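Local coordinates for protein SCO1 homolog 1, mitochondrial (Arabidopsis thaliana, PDB 6N5U), which is a copper-binding mitochondrial inner-membrane chaperone of thioredoxin fold, thought to act in copper homeostasis, redox signalling or copper insertion into cytochrome c oxidase, at residues 44-49 with 129-134; 73-78 with 115-120; 30-35 with 163-168; 135-138 with 144-147. All coordinates share one frame; numbering follows the deposited sequence.

Contact 1 (44-49 with 129-134); sequences DICPDE and VDHSIV. With CU1 (copper (I) ion), chain D.
Ile45, in the first turn of helix 45-64, and Ile133, just past the end of strand 127-131, have the nearest CA atoms across this contact, 8.0 Å apart, so side chains and a copper (I) ion bridge the gap. Cys46 SG binds the copper at 2.4 Å, and His131 NE2 binds it at 2.5 Å. The metal lies at the imidazole edge, in the ring plane. CG of His131 sits between the backbone N and the carbonyl carbon (chi1 63°), which swings the ring off the strand toward the helix. ND1 donates to Ser132 O at 3.0 Å, tilted somewhat from the ring plane, and this bond holds the ring's rotation with NE2 turned to the metal. Beside the site, CG2 of Ile45 meets CG1 of Ile133 at 3.6 Å, the two side chains lying nearly perpendicular. CG2 of Ile133 also touches the end of Glu49, whose carboxylate forms salt bridges with Lys150 and Lys52. An alanine in place of Ile133 would probably open a gap beside Ile45 and take the apolar cover from the Glu49 chain. Cys42, the other cysteine of the CxxxC motif, supplies the third ligand. The resulting two-sulfur, one-nitrogen site suits copper (I), a soft ion, and ties the start of the helix to the distant histidine.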
loop_
_atom_site.group_PDB
_atom_site.type_symbol
_atom_site.label_atom_id
_atom_site.label_comp_id
_atom_site.label_asym_id
_atom_site.label_seq_id
_atom_site.Cartn_x
_atom_site.Cartn_y
_atom_site.Cartn_z
ATOM N N ASP A 44 -3.465 -1.314 -15.340
ATOM C CA ASP A 44 -4.581 -2.134 -14.860
ATOM C C ASP A 44 -4.413 -2.721 -13.465
ATOM O O ASP A 44 -5.328 -2.633 -12.656
ATOM C CB ASP A 44 -4.900 -3.270 -15.856
ATOM C CG ASP A 44 -4.960 -2.868 -17.317
ATOM O OD1 ASP A 44 -5.785 -1.993 -17.661
ATOM O OD2 ASP A 44 -4.183 -3.438 -18.118
ATOM N N ILE A 45 -3.272 -3.368 -13.204
ATOM C CA ILE A 45 -2.959 -4.064 -11.950
ATOM C C ILE A 45 -3.237 -3.215 -10.692
ATOM O O ILE A 45 -4.102 -3.617 -9.917
ATOM C CB ILE A 45 -1.507 -4.633 -11.961
ATOM C CG1 ILE A 45 -1.239 -5.568 -13.185
ATOM C CG2 ILE A 45 -1.130 -5.300 -10.632
ATOM C CD1 ILE A 45 -2.167 -6.855 -13.378
ATOM N N CYS A 46 -2.501 -2.076 -10.491
ATOM C CA CYS A 46 -2.653 -1.185 -9.328
ATOM C C CYS A 46 -4.077 -0.642 -9.194
ATOM O O CYS A 46 -4.641 -0.859 -8.120
ATOM C CB CYS A 46 -1.611 -0.066 -9.298
ATOM S SG CYS A 46 0.105 -0.632 -9.097
ATOM N N PRO A 47 -4.723 -0.013 -10.237
ATOM C CA PRO A 47 -6.119 0.432 -10.067
ATOM C C PRO A 47 -7.047 -0.692 -9.567
ATOM O O PRO A 47 -7.816 -0.449 -8.634
ATOM C CB PRO A 47 -6.501 0.934 -11.464
ATOM C CG PRO A 47 -5.241 1.374 -12.054
ATOM C CD PRO A 47 -4.232 0.357 -11.588
ATOM N N ASP A 48 -6.910 -1.935 -10.109
ATOM C CA ASP A 48 -7.733 -3.077 -9.697
ATOM C C ASP A 48 -7.527 -3.475 -8.241
ATOM O O ASP A 48 -8.499 -3.669 -7.514
ATOM C CB ASP A 48 -7.532 -4.298 -10.614
ATOM C CG ASP A 48 -7.974 -4.117 -12.051
ATOM O OD1 ASP A 48 -8.753 -3.173 -12.326
ATOM O OD2 ASP A 48 -7.536 -4.915 -12.908
ATOM N N GLU A 49 -6.261 -3.639 -7.841
ATOM C CA GLU A 49 -5.833 -4.021 -6.498
ATOM C C GLU A 49 -6.278 -3.028 -5.443
ATOM O O GLU A 49 -6.731 -3.440 -4.372
ATOM C CB GLU A 49 -4.318 -4.193 -6.472
ATOM C CG GLU A 49 -3.861 -5.373 -7.314
ATOM C CD GLU A 49 -4.397 -6.715 -6.863
ATOM O OE1 GLU A 49 -3.893 -7.223 -5.837
ATOM O OE2 GLU A 49 -5.328 -7.244 -7.516
ATOM N N VAL A 129 6.851 0.268 -14.238
ATOM C CA VAL A 129 7.619 -0.356 -13.169
ATOM C C VAL A 129 7.047 -1.764 -12.951
ATOM O O VAL A 129 5.856 -1.925 -12.691
ATOM C CB VAL A 129 7.718 0.484 -11.858
ATOM C CG1 VAL A 129 8.474 -0.281 -10.775
ATOM C CG2 VAL A 129 8.373 1.843 -12.118
ATOM N N ASP A 130 7.877 -2.774 -13.190
ATOM C CA ASP A 130 7.523 -4.173 -12.977
ATOM C C ASP A 130 7.759 -4.411 -11.483
ATOM O O ASP A 130 8.823 -4.074 -10.968
ATOM C CB ASP A 130 8.430 -5.062 -13.837
ATOM C CG ASP A 130 8.095 -6.530 -13.837
ATOM O OD1 ASP A 130 6.967 -6.881 -13.458
ATOM O OD2 ASP A 130 8.960 -7.328 -14.230
ATOM N N HIS A 131 6.752 -4.904 -10.772
ATOM C CA HIS A 131 6.871 -5.070 -9.322
ATOM C C HIS A 131 6.032 -6.196 -8.762
ATOM O O HIS A 131 5.193 -6.769 -9.467
ATOM C CB HIS A 131 6.523 -3.746 -8.602
ATOM C CG HIS A 131 5.097 -3.315 -8.818
ATOM N ND1 HIS A 131 4.095 -3.665 -7.930
ATOM C CD2 HIS A 131 4.551 -2.619 -9.840
ATOM C CE1 HIS A 131 2.994 -3.124 -8.411
ATOM N NE2 HIS A 131 3.227 -2.479 -9.560
ATOM N N SER A 132 6.263 -6.492 -7.474
ATOM C CA SER A 132 5.595 -7.539 -6.700
ATOM C C SER A 132 4.165 -7.084 -6.424
ATOM O O SER A 132 3.967 -5.938 -5.997
ATOM C CB SER A 132 6.322 -7.757 -5.375
ATOM O OG SER A 132 7.734 -7.775 -5.485
ATOM N N ILE A 133 3.169 -7.935 -6.728
ATOM C CA ILE A 133 1.749 -7.602 -6.480
ATOM C C ILE A 133 1.459 -8.168 -5.115
ATOM O O ILE A 133 1.262 -9.386 -4.949
ATOM C CB ILE A 133 0.785 -8.046 -7.601
ATOM C CG1 ILE A 133 1.225 -7.414 -8.935
ATOM C CG2 ILE A 133 -0.662 -7.667 -7.252
ATOM C CD1 ILE A 133 1.231 -8.348 -10.108
ATOM N N VAL A 134 1.571 -7.277 -4.112
ATOM C CA VAL A 134 1.559 -7.629 -2.704
ATOM C C VAL A 134 0.712 -6.695 -1.795
ATOM O O VAL A 134 0.619 -5.507 -2.051
ATOM C CB VAL A 134 3.064 -7.620 -2.278
ATOM C CG1 VAL A 134 3.225 -7.778 -0.794
ATOM C CG2 VAL A 134 3.864 -8.705 -2.987
HETATM CU CU CU1 D . 1.149 -1.833 -10.855
#

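Contact 2 (73-78 with 115-120); sequences ISVDPE and VYYMKT
Charge pairing joins Glu78 and Lys119 at the outer end of this contact. Lys119 NZ faces both carboxylate oxygens, 3.0 Å from Glu78 OE1 and likewise 3.0 Å from OE2, in a salt bridge whose two hydrogen bonds are weak. The lysine chain bends at chi3 (76°) to bring NZ there, and its ammonium group also makes a cation-pi contact with Tyr127. Both residues are exposed, so solvent probably weakens the pairing further. Apolar packing dominates farther in, where CB of Val75 rests 3.8 Å from CB of Tyr117, the two side chains running alongside each other in opposing senses. In the thioredoxin fold of this domain, Val75 begins the loop after strand 68-74 of the main sheet, whereas Tyr117 opens the two-stranded hairpin that carries the copper ligand His131. Val75 itself lies beside that histidine. Tyr117 CD2 approaches the carbonyl O of Val75 obliquely at 3.6 Å, and the ring goes on to cover Lys107 and Ala110 of helix 103-112. A serine in place of Tyr117 would keep CB beside Val75 but is likely to open a gap where the ring lay against the Val75 carbonyl and Ala110. Hydrogen bonding shapes the loop itself: Ser74 OG accepts from the backbone N of Asp76 at 3.0 Å, forming an ST turn, and Asp76 reaches on to Arg79 and to the hydroxyl of Tyr127.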
loop_
_atom_site.group_PDB
_atom_site.type_symbol
_atom_site.label_atom_id
_atom_site.label_comp_id
_atom_site.label_asym_id
_atom_site.label_seq_id
_atom_site.Cartn_x
_atom_site.Cartn_y
_atom_site.Cartn_z
ATOM N N ILE A 73 2.223 2.637 -1.219
ATOM C CA ILE A 73 3.644 3.035 -1.221
ATOM C C ILE A 73 4.129 2.969 -2.661
ATOM O O ILE A 73 3.972 1.940 -3.312
ATOM C CB ILE A 73 4.493 2.194 -0.264
ATOM C CG1 ILE A 73 3.908 2.220 1.164
ATOM C CG2 ILE A 73 5.982 2.648 -0.312
ATOM C CD1 ILE A 73 4.677 1.335 2.222
ATOM N N SER A 74 4.643 4.068 -3.176
ATOM C CA SER A 74 5.086 4.170 -4.564
ATOM C C SER A 74 6.426 3.543 -4.854
ATOM O O SER A 74 7.401 3.811 -4.142
ATOM C CB SER A 74 5.111 5.626 -5.009
ATOM O OG SER A 74 5.568 5.693 -6.350
ATOM N N VAL A 75 6.491 2.731 -5.930
ATOM C CA VAL A 75 7.724 2.107 -6.441
ATOM C C VAL A 75 8.193 2.881 -7.699
ATOM O O VAL A 75 9.059 2.401 -8.439
ATOM C CB VAL A 75 7.633 0.574 -6.673
ATOM C CG1 VAL A 75 7.411 -0.179 -5.361
ATOM C CG2 VAL A 75 6.579 0.209 -7.733
ATOM N N ASP A 76 7.625 4.108 -7.917
ATOM C CA ASP A 76 7.997 4.994 -9.023
ATOM C C ASP A 76 8.197 6.425 -8.525
ATOM O O ASP A 76 7.474 7.312 -8.980
ATOM C CB ASP A 76 6.987 4.893 -10.183
ATOM C CG ASP A 76 7.358 5.594 -11.478
ATOM O OD1 ASP A 76 8.524 5.982 -11.628
ATOM O OD2 ASP A 76 6.469 5.756 -12.338
ATOM N N PRO A 77 9.215 6.696 -7.652
ATOM C CA PRO A 77 9.403 8.064 -7.143
ATOM C C PRO A 77 9.770 9.144 -8.183
ATOM O O PRO A 77 9.630 10.340 -7.876
ATOM C CB PRO A 77 10.502 7.895 -6.088
ATOM C CG PRO A 77 11.232 6.691 -6.492
ATOM C CD PRO A 77 10.196 5.779 -7.033
ATOM N N GLU A 78 10.241 8.744 -9.393
ATOM C CA GLU A 78 10.638 9.706 -10.435
ATOM C C GLU A 78 9.449 10.461 -10.994
ATOM O O GLU A 78 9.597 11.633 -11.358
ATOM C CB GLU A 78 11.413 9.032 -11.582
ATOM C CG GLU A 78 12.826 8.583 -11.224
ATOM C CD GLU A 78 13.368 7.437 -12.064
ATOM O OE1 GLU A 78 12.762 6.338 -12.063
ATOM O OE2 GLU A 78 14.414 7.637 -12.722
ATOM N N VAL A 115 10.274 -6.417 -1.372
ATOM C CA VAL A 115 9.544 -6.065 -2.583
ATOM C C VAL A 115 10.514 -5.913 -3.769
ATOM O O VAL A 115 11.537 -5.225 -3.665
ATOM C CB VAL A 115 8.658 -4.798 -2.368
ATOM C CG1 VAL A 115 8.042 -4.306 -3.677
ATOM C CG2 VAL A 115 7.567 -5.062 -1.334
ATOM N N TYR A 116 10.186 -6.571 -4.887
ATOM C CA TYR A 116 10.920 -6.453 -6.136
ATOM C C TYR A 116 10.283 -5.288 -6.923
ATOM O O TYR A 116 9.057 -5.181 -6.980
ATOM C CB TYR A 116 10.807 -7.771 -6.940
ATOM C CG TYR A 116 10.969 -7.597 -8.437
ATOM C CD1 TYR A 116 12.215 -7.338 -8.998
ATOM C CD2 TYR A 116 9.870 -7.672 -9.292
ATOM C CE1 TYR A 116 12.362 -7.130 -10.366
ATOM C CE2 TYR A 116 10.013 -7.502 -10.668
ATOM C CZ TYR A 116 11.262 -7.227 -11.200
ATOM O OH TYR A 116 11.419 -7.053 -12.553
ATOM N N TYR A 117 11.109 -4.441 -7.537
ATOM C CA TYR A 117 10.656 -3.352 -8.401
ATOM C C TYR A 117 11.743 -3.026 -9.420
ATOM O O TYR A 117 12.922 -2.931 -9.066
ATOM C CB TYR A 117 10.118 -2.135 -7.618
ATOM C CG TYR A 117 11.153 -1.238 -6.985
ATOM C CD1 TYR A 117 11.701 -1.539 -5.742
ATOM C CD2 TYR A 117 11.518 -0.039 -7.583
ATOM C CE1 TYR A 117 12.661 -0.714 -5.157
ATOM C CE2 TYR A 117 12.475 0.792 -7.007
ATOM C CZ TYR A 117 13.045 0.454 -5.791
ATOM O OH TYR A 117 14.001 1.271 -5.239
ATOM N N MET A 118 11.374 -2.950 -10.692
ATOM C CA MET A 118 12.328 -2.700 -11.770
ATOM C C MET A 118 11.674 -1.953 -12.930
ATOM O O MET A 118 10.641 -2.368 -13.445
ATOM C CB MET A 118 12.885 -4.029 -12.267
ATOM C CG MET A 118 14.030 -3.897 -13.228
ATOM S SD MET A 118 14.553 -5.535 -13.795
ATOM C CE MET A 118 15.565 -6.056 -12.374
ATOM N N LYS A 119 12.293 -0.859 -13.350
ATOM C CA LYS A 119 11.839 -0.064 -14.484
ATOM C C LYS A 119 11.906 -0.907 -15.745
ATOM O O LYS A 119 12.864 -1.671 -15.957
ATOM C CB LYS A 119 12.696 1.187 -14.637
ATOM C CG LYS A 119 12.057 2.381 -13.982
ATOM C CD LYS A 119 12.982 3.555 -13.883
ATOM C CE LYS A 119 13.178 4.299 -15.168
ATOM N NZ LYS A 119 13.672 5.651 -14.870
ATOM N N THR A 120 10.853 -0.787 -16.546
ATOM C CA THR A 120 10.603 -1.507 -17.781
ATOM C C THR A 120 10.379 -0.435 -18.846
ATOM O O THR A 120 9.510 0.403 -18.677
ATOM C CB THR A 120 9.401 -2.451 -17.495
ATOM O OG1 THR A 120 9.903 -3.641 -16.881
ATOM C CG2 THR A 120 8.523 -2.762 -18.725
#

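Contact 3 (30-35 with 163-168); sequences GKWTIL and KEIRQY
Trp32 and Tyr168 come together through their first torsions: the indole leaves with CG anti to its carbonyl carbon, toward the C-terminal helix, while Tyr168 carries CG roughly opposite the backbone N (chi1 -157°), which sets its ring across the indole's far end. Ile165 reaches the same indole from one face. Its CG1 lies over the centre of the six-membered ring in a CH-pi contact, 3.8 Å from the centroid and 16° off the ring normal. Its CG2 branch stands 3.7 Å from Trp32 NE1, so the isoleucine covers both rings of the indole. At the far edge of the indole an aromatic pair takes over. The edge of the six-membered ring points into the face of the tyrosine ring, an edge-to-face pair with planes at 82° and centroids 5.2 Å apart. Trp32 CH2 makes the closest approach to that ring, 3.6 Å from Tyr168 CG, and CZ2 lies 3.6 Å from Tyr168 CB, which sits in the indole plane. The contact therefore packs helix 154-167, the last of the thioredoxin fold, and the residue that ends the model against strand 32-38 of the main sheet, well away from the copper. Leu137 and Val145, from the hairpin 135-138 and 144-148, also touch Trp32, so the buried indole is held by both strand and helix residues. Tyr168 N donates to Ile165 O at 3.3 Å, which ties the tyrosine's backbone to the residue lying over the indole. Beyond the indole, the hydroxyl of Tyr168 makes a weak hydrogen bond with Ser139 OG.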
loop_
_atom_site.group_PDB
_atom_site.type_symbol
_atom_site.label_atom_id
_atom_site.label_comp_id
_atom_site.label_asym_id
_atom_site.label_seq_id
_atom_site.Cartn_x
_atom_site.Cartn_y
_atom_site.Cartn_z
ATOM N N GLY A 30 -1.093 2.563 15.966
ATOM C CA GLY A 30 -2.355 2.875 16.626
ATOM C C GLY A 30 -3.579 2.326 15.915
ATOM O O GLY A 30 -4.674 2.353 16.481
ATOM N N LYS A 31 -3.413 1.838 14.662
ATOM C CA LYS A 31 -4.493 1.261 13.853
ATOM C C LYS A 31 -3.991 0.107 12.984
ATOM O O LYS A 31 -2.818 0.121 12.584
ATOM C CB LYS A 31 -5.113 2.331 12.927
ATOM C CG LYS A 31 -6.012 3.351 13.624
ATOM C CD LYS A 31 -7.184 3.751 12.751
ATOM C CE LYS A 31 -7.989 4.868 13.363
ATOM N NZ LYS A 31 -9.188 5.189 12.548
ATOM N N TRP A 32 -4.886 -0.874 12.657
ATOM C CA TRP A 32 -4.590 -1.982 11.723
ATOM C C TRP A 32 -4.369 -1.347 10.350
ATOM O O TRP A 32 -5.142 -0.456 9.947
ATOM C CB TRP A 32 -5.743 -2.994 11.639
ATOM C CG TRP A 32 -5.762 -3.968 12.761
ATOM C CD1 TRP A 32 -6.400 -3.824 13.954
ATOM C CD2 TRP A 32 -5.056 -5.213 12.830
ATOM N NE1 TRP A 32 -6.171 -4.921 14.747
ATOM C CE2 TRP A 32 -5.329 -5.776 14.092
ATOM C CE3 TRP A 32 -4.240 -5.920 11.935
ATOM C CZ2 TRP A 32 -4.810 -7.004 14.487
ATOM C CZ3 TRP A 32 -3.710 -7.135 12.337
ATOM C CH2 TRP A 32 -4.011 -7.671 13.594
ATOM N N THR A 33 -3.294 -1.771 9.664
ATOM C CA THR A 33 -2.869 -1.187 8.395
ATOM C C THR A 33 -2.642 -2.230 7.307
ATOM O O THR A 33 -2.122 -3.315 7.596
ATOM C CB THR A 33 -1.610 -0.346 8.681
ATOM O OG1 THR A 33 -1.932 0.677 9.623
ATOM C CG2 THR A 33 -1.001 0.276 7.444
ATOM N N ILE A 34 -3.003 -1.893 6.052
ATOM C CA ILE A 34 -2.742 -2.755 4.893
ATOM C C ILE A 34 -1.870 -1.966 3.936
ATOM O O ILE A 34 -2.312 -0.930 3.461
ATOM C CB ILE A 34 -4.005 -3.362 4.196
ATOM C CG1 ILE A 34 -4.858 -4.197 5.182
ATOM C CG2 ILE A 34 -3.583 -4.216 2.985
ATOM C CD1 ILE A 34 -6.275 -4.556 4.706
ATOM N N LEU A 35 -0.629 -2.432 3.665
ATOM C CA LEU A 35 0.318 -1.726 2.779
ATOM C C LEU A 35 0.329 -2.356 1.389
ATOM O O LEU A 35 0.472 -3.569 1.284
ATOM C CB LEU A 35 1.757 -1.720 3.332
ATOM C CG LEU A 35 2.021 -1.396 4.796
ATOM C CD1 LEU A 35 3.384 -1.915 5.196
ATOM C CD2 LEU A 35 2.027 0.088 5.053
ATOM N N LYS A 163 -10.550 -12.419 10.121
ATOM C CA LYS A 163 -10.115 -13.608 10.873
ATOM C C LYS A 163 -8.857 -13.320 11.689
ATOM O O LYS A 163 -8.797 -13.657 12.873
ATOM C CB LYS A 163 -9.890 -14.815 9.933
ATOM C CG LYS A 163 -9.505 -16.109 10.669
ATOM C CD LYS A 163 -9.437 -17.296 9.735
ATOM C CE LYS A 163 -9.408 -18.580 10.523
ATOM N NZ LYS A 163 -9.644 -19.772 9.659
ATOM N N GLU A 164 -7.868 -12.682 11.059
ATOM C CA GLU A 164 -6.609 -12.307 11.680
ATOM C C GLU A 164 -6.819 -11.367 12.870
ATOM O O GLU A 164 -6.356 -11.682 13.965
ATOM C CB GLU A 164 -5.641 -11.700 10.641
ATOM C CG GLU A 164 -5.072 -12.690 9.630
ATOM C CD GLU A 164 -4.365 -13.898 10.213
ATOM O OE1 GLU A 164 -3.724 -13.763 11.281
ATOM O OE2 GLU A 164 -4.465 -14.987 9.608
ATOM N N ILE A 165 -7.577 -10.264 12.675
ATOM C CA ILE A 165 -7.860 -9.246 13.704
ATOM C C ILE A 165 -8.410 -9.868 14.991
ATOM O O ILE A 165 -7.903 -9.568 16.078
ATOM C CB ILE A 165 -8.760 -8.081 13.174
ATOM C CG1 ILE A 165 -8.051 -7.300 12.058
ATOM C CG2 ILE A 165 -9.163 -7.133 14.316
ATOM C CD1 ILE A 165 -8.921 -6.394 11.232
ATOM N N ARG A 166 -9.416 -10.754 14.850
ATOM C CA ARG A 166 -10.091 -11.420 15.968
ATOM C C ARG A 166 -9.168 -12.359 16.742
ATOM O O ARG A 166 -9.256 -12.412 17.969
ATOM C CB ARG A 166 -11.377 -12.130 15.506
ATOM C CG ARG A 166 -12.422 -11.262 14.761
ATOM C CD ARG A 166 -12.762 -9.944 15.444
ATOM N NE ARG A 166 -14.133 -9.506 15.182
ATOM C CZ ARG A 166 -14.656 -8.373 15.649
ATOM N NH1 ARG A 166 -13.925 -7.554 16.401
ATOM N NH2 ARG A 166 -15.914 -8.051 15.372
ATOM N N GLN A 167 -8.261 -13.060 16.027
ATOM C CA GLN A 167 -7.264 -13.984 16.583
ATOM C C GLN A 167 -6.017 -13.283 17.151
ATOM O O GLN A 167 -5.207 -13.942 17.808
ATOM C CB GLN A 167 -6.817 -14.981 15.501
ATOM C CG GLN A 167 -7.862 -16.029 15.146
ATOM C CD GLN A 167 -7.352 -17.034 14.136
ATOM O OE1 GLN A 167 -6.444 -16.773 13.323
ATOM N NE2 GLN A 167 -7.940 -18.223 14.169
ATOM N N TYR A 168 -5.841 -11.977 16.868
ATOM C CA TYR A 168 -4.683 -11.203 17.313
ATOM C C TYR A 168 -4.951 -10.561 18.659
ATOM O O TYR A 168 -4.595 -11.133 19.683
ATOM C CB TYR A 168 -4.304 -10.137 16.263
ATOM C CG TYR A 168 -2.863 -9.675 16.347
ATOM C CD1 TYR A 168 -1.851 -10.351 15.670
ATOM C CD2 TYR A 168 -2.510 -8.555 17.098
ATOM C CE1 TYR A 168 -0.520 -9.948 15.762
ATOM C CE2 TYR A 168 -1.181 -8.136 17.190
ATOM C CZ TYR A 168 -0.187 -8.835 16.520
ATOM O OH TYR A 168 1.138 -8.450 16.595
#

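Contact 4 (135-138 with 144-147); sequences MYLM and FVKF
Phe144 and Tyr136 set their rings obliquely, with planes at 74° and centroids 5.9 Å apart. Phe144 CE1 comes to the edge of the Tyr136 ring, near its plane, 3.5 Å from CD1. One face of the Phe144 ring lies against the backbone N of Lys146, offset toward the rim, and CE of Met138 and CB of Phe147 lie in plane at its edge. The two segments form an antiparallel beta hairpin with a classic bulge, in which Val145 and Lys146 both face Leu137. Leu137 N donates to Lys146 O at 2.8 Å in a nearly straight bond of 172°. The carbonyl O of Leu137 takes two donors, Val145 N at 2.9 Å and, weakly, Lys146 N at 3.4 Å. The extra residue shifts the register by one, pairing Met138 with Phe144 and Tyr136 with Phe147, so all four side chains share one sheet face, where Ile9 covers Tyr136 and Phe144. Bends at chi2 and chi3 fold Met138 back, its SD lying 3.7 Å from Phe144 CA. On the other face Leu137 CD2 packs 4.1 Å from Val145 CG1, beneath Glu164 of helix 154-167. Strand 144-148 forms one edge of the main sheet within this chain, while strand 135-138 bonds onward to strand 32-38. At the far end of the pair, Phe147 CA makes a C-H...O contact of 3.4 Å with the carbonyl O of Met135.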
loop_
_atom_site.group_PDB
_atom_site.type_symbol
_atom_site.label_atom_id
_atom_site.label_comp_id
_atom_site.label_asym_id
_atom_site.label_seq_id
_atom_site.Cartn_x
_atom_site.Cartn_y
_atom_site.Cartn_z
ATOM N N MET A 135 0.158 -7.247 -0.706
ATOM C CA MET A 135 -0.547 -6.535 0.357
ATOM C C MET A 135 -0.058 -7.112 1.673
ATOM O O MET A 135 0.095 -8.340 1.812
ATOM C CB MET A 135 -2.081 -6.609 0.245
ATOM C CG MET A 135 -2.621 -5.820 -0.905
ATOM S SD MET A 135 -4.374 -5.971 -1.227
ATOM C CE MET A 135 -4.514 -7.820 -1.552
ATOM N N TYR A 136 0.200 -6.224 2.633
ATOM C CA TYR A 136 0.748 -6.603 3.930
ATOM C C TYR A 136 -0.131 -6.113 5.044
ATOM O O TYR A 136 -0.285 -4.901 5.215
ATOM C CB TYR A 136 2.157 -5.998 4.109
ATOM C CG TYR A 136 3.215 -6.515 3.172
ATOM C CD1 TYR A 136 3.721 -7.805 3.306
ATOM C CD2 TYR A 136 3.771 -5.695 2.195
ATOM C CE1 TYR A 136 4.738 -8.275 2.480
ATOM C CE2 TYR A 136 4.804 -6.150 1.371
ATOM C CZ TYR A 136 5.286 -7.442 1.520
ATOM O OH TYR A 136 6.221 -7.963 0.660
ATOM N N LEU A 137 -0.706 -7.034 5.811
ATOM C CA LEU A 137 -1.551 -6.616 6.911
ATOM C C LEU A 137 -0.650 -6.472 8.133
ATOM O O LEU A 137 -0.159 -7.467 8.672
ATOM C CB LEU A 137 -2.736 -7.595 7.119
ATOM C CG LEU A 137 -3.480 -7.567 8.466
ATOM C CD1 LEU A 137 -4.506 -6.442 8.521
ATOM C CD2 LEU A 137 -4.114 -8.892 8.745
ATOM N N MET A 138 -0.365 -5.215 8.492
ATOM C CA MET A 138 0.413 -4.804 9.661
ATOM C C MET A 138 -0.605 -4.580 10.773
ATOM O O MET A 138 -1.740 -4.184 10.488
ATOM C CB MET A 138 1.149 -3.472 9.397
ATOM C CG MET A 138 2.132 -3.507 8.248
ATOM S SD MET A 138 3.477 -4.694 8.486
ATOM C CE MET A 138 3.153 -5.709 7.183
ATOM N N PHE A 144 4.147 -7.186 11.242
ATOM C CA PHE A 144 3.584 -7.983 10.152
ATOM C C PHE A 144 2.728 -9.138 10.666
ATOM O O PHE A 144 3.154 -9.870 11.565
ATOM C CB PHE A 144 4.705 -8.522 9.245
ATOM C CG PHE A 144 4.204 -9.437 8.158
ATOM C CD1 PHE A 144 3.483 -8.933 7.079
ATOM C CD2 PHE A 144 4.419 -10.807 8.228
ATOM C CE1 PHE A 144 3.000 -9.777 6.082
ATOM C CE2 PHE A 144 3.953 -11.654 7.219
ATOM C CZ PHE A 144 3.253 -11.132 6.148
ATOM N N VAL A 145 1.534 -9.304 10.085
ATOM C CA VAL A 145 0.583 -10.356 10.475
ATOM C C VAL A 145 0.337 -11.332 9.301
ATOM O O VAL A 145 0.637 -12.523 9.431
ATOM C CB VAL A 145 -0.723 -9.761 11.088
ATOM C CG1 VAL A 145 -1.731 -10.842 11.467
ATOM C CG2 VAL A 145 -0.420 -8.877 12.289
ATOM N N LYS A 146 -0.185 -10.832 8.161
ATOM C CA LYS A 146 -0.465 -11.683 7.003
ATOM C C LYS A 146 -0.224 -10.998 5.653
ATOM O O LYS A 146 -0.412 -9.791 5.509
ATOM C CB LYS A 146 -1.893 -12.248 7.077
ATOM C CG LYS A 146 -2.097 -13.563 6.320
ATOM C CD LYS A 146 -2.174 -14.737 7.254
ATOM C CE LYS A 146 -2.224 -16.021 6.487
ATOM N NZ LYS A 146 -2.105 -17.176 7.393
ATOM N N PHE A 147 0.187 -11.802 4.670
ATOM C CA PHE A 147 0.408 -11.415 3.289
ATOM C C PHE A 147 -0.829 -11.814 2.447
ATOM O O PHE A 147 -1.460 -12.846 2.717
ATOM C CB PHE A 147 1.698 -12.072 2.748
ATOM C CG PHE A 147 1.791 -12.034 1.241
ATOM C CD1 PHE A 147 2.115 -10.852 0.576
ATOM C CD2 PHE A 147 1.449 -13.148 0.477
ATOM C CE1 PHE A 147 2.109 -10.793 -0.824
ATOM C CE2 PHE A 147 1.450 -13.087 -0.928
ATOM C CZ PHE A 147 1.794 -11.913 -1.569
#

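Overall arrangement
Contact 3 spans nearly the whole chain, from strand 32-38 to the end of helix 154-167, and the other three lie between its segments: contact 1 encloses contact 2, and contact 4 follows. Contacts 1 and 2, with centres 10 Å apart, share the hairpin of strands 117-121 and 127-131 at the copper end. Contacts 3 and 4, 8 Å apart, meet where strands 32-38 and 135-138 run side by side in the main sheet. The centres of contacts 2 and 3 are 26 Å apart, on opposite sides of the chain's centre. Residues 132-134 lead from the metal ligand into strand 135-138, so the copper site is continuous with the sheet of the thioredoxin fold.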